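Local coordinates for 165aa long hypothetical protein (Pyrococcus horikoshii, PDB 2DC4) that is of unknown function but belongs to the CYTH family, whose barrel fold suggests binding of triphosphate-bearing substrates, as in related adenylyl cyclases and thiamine triphosphatases, at residues A[32-37]-A[94-100]. Residues are numbered along the deposited sequence; the frame is centred on the assembly and turned at random.
Sequences EDVYFE and VQGVVKK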
# COMPACT_ATOMS: atom_id res chain seq x y z
N GLU A 32 -0.22 -15.95 3.51
CA GLU A 32 0.79 -16.11 2.47
C GLU A 32 1.51 -14.78 2.42
O GLU A 32 0.91 -13.76 2.07
CB GLU A 32 0.14 -16.41 1.11
CG GLU A 32 1.15 -16.63 -0.01
CD GLU A 32 0.50 -16.98 -1.34
OE1 GLU A 32 -0.39 -17.85 -1.36
OE2 GLU A 32 0.89 -16.38 -2.37
N ASP A 33 2.79 -14.78 2.80
CA ASP A 33 3.60 -13.57 2.81
C ASP A 33 4.68 -13.57 1.75
O ASP A 33 5.45 -14.51 1.65
CB ASP A 33 4.31 -13.39 4.16
CG ASP A 33 3.36 -13.37 5.33
OD1 ASP A 33 2.18 -13.04 5.13
OD2 ASP A 33 3.81 -13.68 6.46
N VAL A 34 4.72 -12.50 0.96
CA VAL A 34 5.76 -12.37 -0.06
C VAL A 34 6.74 -11.33 0.47
O VAL A 34 6.40 -10.15 0.61
CB VAL A 34 5.18 -11.93 -1.42
CG1 VAL A 34 6.30 -11.64 -2.40
CG2 VAL A 34 4.27 -13.01 -1.97
N TYR A 35 7.95 -11.78 0.79
CA TYR A 35 8.98 -10.89 1.32
C TYR A 35 9.86 -10.27 0.26
O TYR A 35 10.16 -10.89 -0.75
CB TYR A 35 9.88 -11.63 2.31
CG TYR A 35 9.27 -11.86 3.67
CD1 TYR A 35 8.34 -12.88 3.88
CD2 TYR A 35 9.63 -11.06 4.75
CE1 TYR A 35 7.79 -13.09 5.13
CE2 TYR A 35 9.08 -11.27 6.01
CZ TYR A 35 8.16 -12.29 6.20
OH TYR A 35 7.62 -12.49 7.44
N PHE A 36 10.28 -9.04 0.52
CA PHE A 36 11.15 -8.30 -0.38
C PHE A 36 12.43 -7.97 0.37
O PHE A 36 12.40 -7.49 1.50
CB PHE A 36 10.46 -7.02 -0.84
CG PHE A 36 9.38 -7.26 -1.85
CD1 PHE A 36 9.69 -7.42 -3.19
CD2 PHE A 36 8.05 -7.38 -1.45
CE1 PHE A 36 8.70 -7.71 -4.13
CE2 PHE A 36 7.05 -7.66 -2.37
CZ PHE A 36 7.38 -7.83 -3.71
N GLU A 37 13.57 -8.24 -0.27
CA GLU A 37 14.86 -8.02 0.36
C GLU A 37 15.23 -6.56 0.62
O GLU A 37 15.27 -5.73 -0.29
CB GLU A 37 15.96 -8.69 -0.47
CG GLU A 37 17.36 -8.49 0.07
CD GLU A 37 18.36 -9.48 -0.50
OE1 GLU A 37 18.34 -9.71 -1.73
OE2 GLU A 37 19.17 -10.02 0.28
N VAL A 94 12.19 -10.22 -4.74
CA VAL A 94 11.47 -11.13 -3.87
C VAL A 94 12.48 -11.99 -3.11
O VAL A 94 13.32 -12.66 -3.71
CB VAL A 94 10.52 -12.06 -4.66
CG1 VAL A 94 9.90 -13.09 -3.72
CG2 VAL A 94 9.42 -11.23 -5.30
N GLN A 95 12.38 -11.96 -1.79
CA GLN A 95 13.26 -12.70 -0.90
C GLN A 95 12.76 -14.12 -0.68
O GLN A 95 13.55 -15.05 -0.48
CB GLN A 95 13.34 -11.93 0.42
CG GLN A 95 14.31 -12.46 1.45
CD GLN A 95 14.37 -11.56 2.67
OE1 GLN A 95 13.34 -11.29 3.29
NE2 GLN A 95 15.56 -11.09 3.01
N GLY A 96 11.44 -14.29 -0.73
CA GLY A 96 10.86 -15.61 -0.53
C GLY A 96 9.39 -15.50 -0.20
O GLY A 96 8.85 -14.39 -0.10
N VAL A 97 8.73 -16.64 -0.02
CA VAL A 97 7.32 -16.66 0.31
C VAL A 97 7.07 -17.56 1.49
O VAL A 97 7.44 -18.74 1.47
CB VAL A 97 6.48 -17.17 -0.88
CG1 VAL A 97 5.00 -17.20 -0.49
CG2 VAL A 97 6.70 -16.29 -2.10
N VAL A 98 6.46 -17.01 2.54
CA VAL A 98 6.16 -17.79 3.73
C VAL A 98 4.67 -18.08 3.77
O VAL A 98 3.85 -17.16 3.71
CB VAL A 98 6.54 -17.05 5.03
CG1 VAL A 98 6.14 -17.88 6.25
CG2 VAL A 98 8.04 -16.76 5.06
N LYS A 99 4.32 -19.35 3.88
CA LYS A 99 2.92 -19.76 3.94
C LYS A 99 2.68 -20.45 5.27
O LYS A 99 3.41 -21.36 5.64
CB LYS A 99 2.58 -20.70 2.79
CG LYS A 99 2.74 -20.08 1.41
CD LYS A 99 2.38 -21.06 0.31
CE LYS A 99 0.91 -21.47 0.38
NZ LYS A 99 -0.00 -20.30 0.26
N LYS A 100 1.65 -20.02 5.98
CA LYS A 100 1.37 -20.64 7.27
C LYS A 100 -0.09 -20.59 7.64
O LYS A 100 -0.87 -19.81 7.08
CB LYS A 100 2.18 -19.94 8.35
CG LYS A 100 1.59 -18.59 8.76
CD LYS A 100 2.32 -17.99 9.96
CE LYS A 100 3.54 -17.17 9.56
NZ LYS A 100 3.14 -15.87 8.93
O HOH W 1 5.80 -14.33 7.84
O HOH W 2 2.59 -16.21 6.29
O HOH W 3 12.22 -8.70 3.89
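Asp33 and Val98 face each other as a hydrogen-bonded pair of two antiparallel strands, Asp33 N to Val98 O at 2.8 Å and nearly straight (175°), with Val98 N returning to Asp33 O. Tyr35 N then meets Gly96 O, but Tyr35 O accepts a hydrogen bond from Gln95 N at 2.7 Å, the donor 40° out of the carbonyl plane: the register slips by one residue in a beta bulge at Gln95 and Gly96. The backbone angles of Gly96 would jam a CB against the preceding carbonyl oxygen. On one face of the sheet the side chains of Glu32 and Lys99 run alongside each other; Glu32 reaches out extended, CG anti to the backbone N (chi1 -178°), and Lys99 NZ meets its OE1 at 3.0 Å from above the carboxylate plane. Without the carboxylate and CG of Glu32, an alanine here would probably leave Lys99 NZ and Lys48, the partner of OE2, without their mate and open a gap beside Val97 CG1, 3.9 Å from that CG. Beside them, Val34 spreads its methyls between Val94 and Val97. On the other face, Val98 CG2 touches Tyr35 CE1 at 3.7 Å, while one water joins Tyr35 OH, Asp33 OD2 and Lys100 NZ. The direct Asp33–Lys100 salt bridge is weak (OD2 to NZ 3.4 Å); Arg47 pairs with Asp33 OD1, Arg45 with Tyr35 OH and Gln31 with Lys100. The two segments bring strands 24-36 and 94-107 together within the eight-stranded antiparallel CYTH barrel, where helix 80-89 packs on Val34 and Phe36, and helix 159-162 on Tyr35 and Val98.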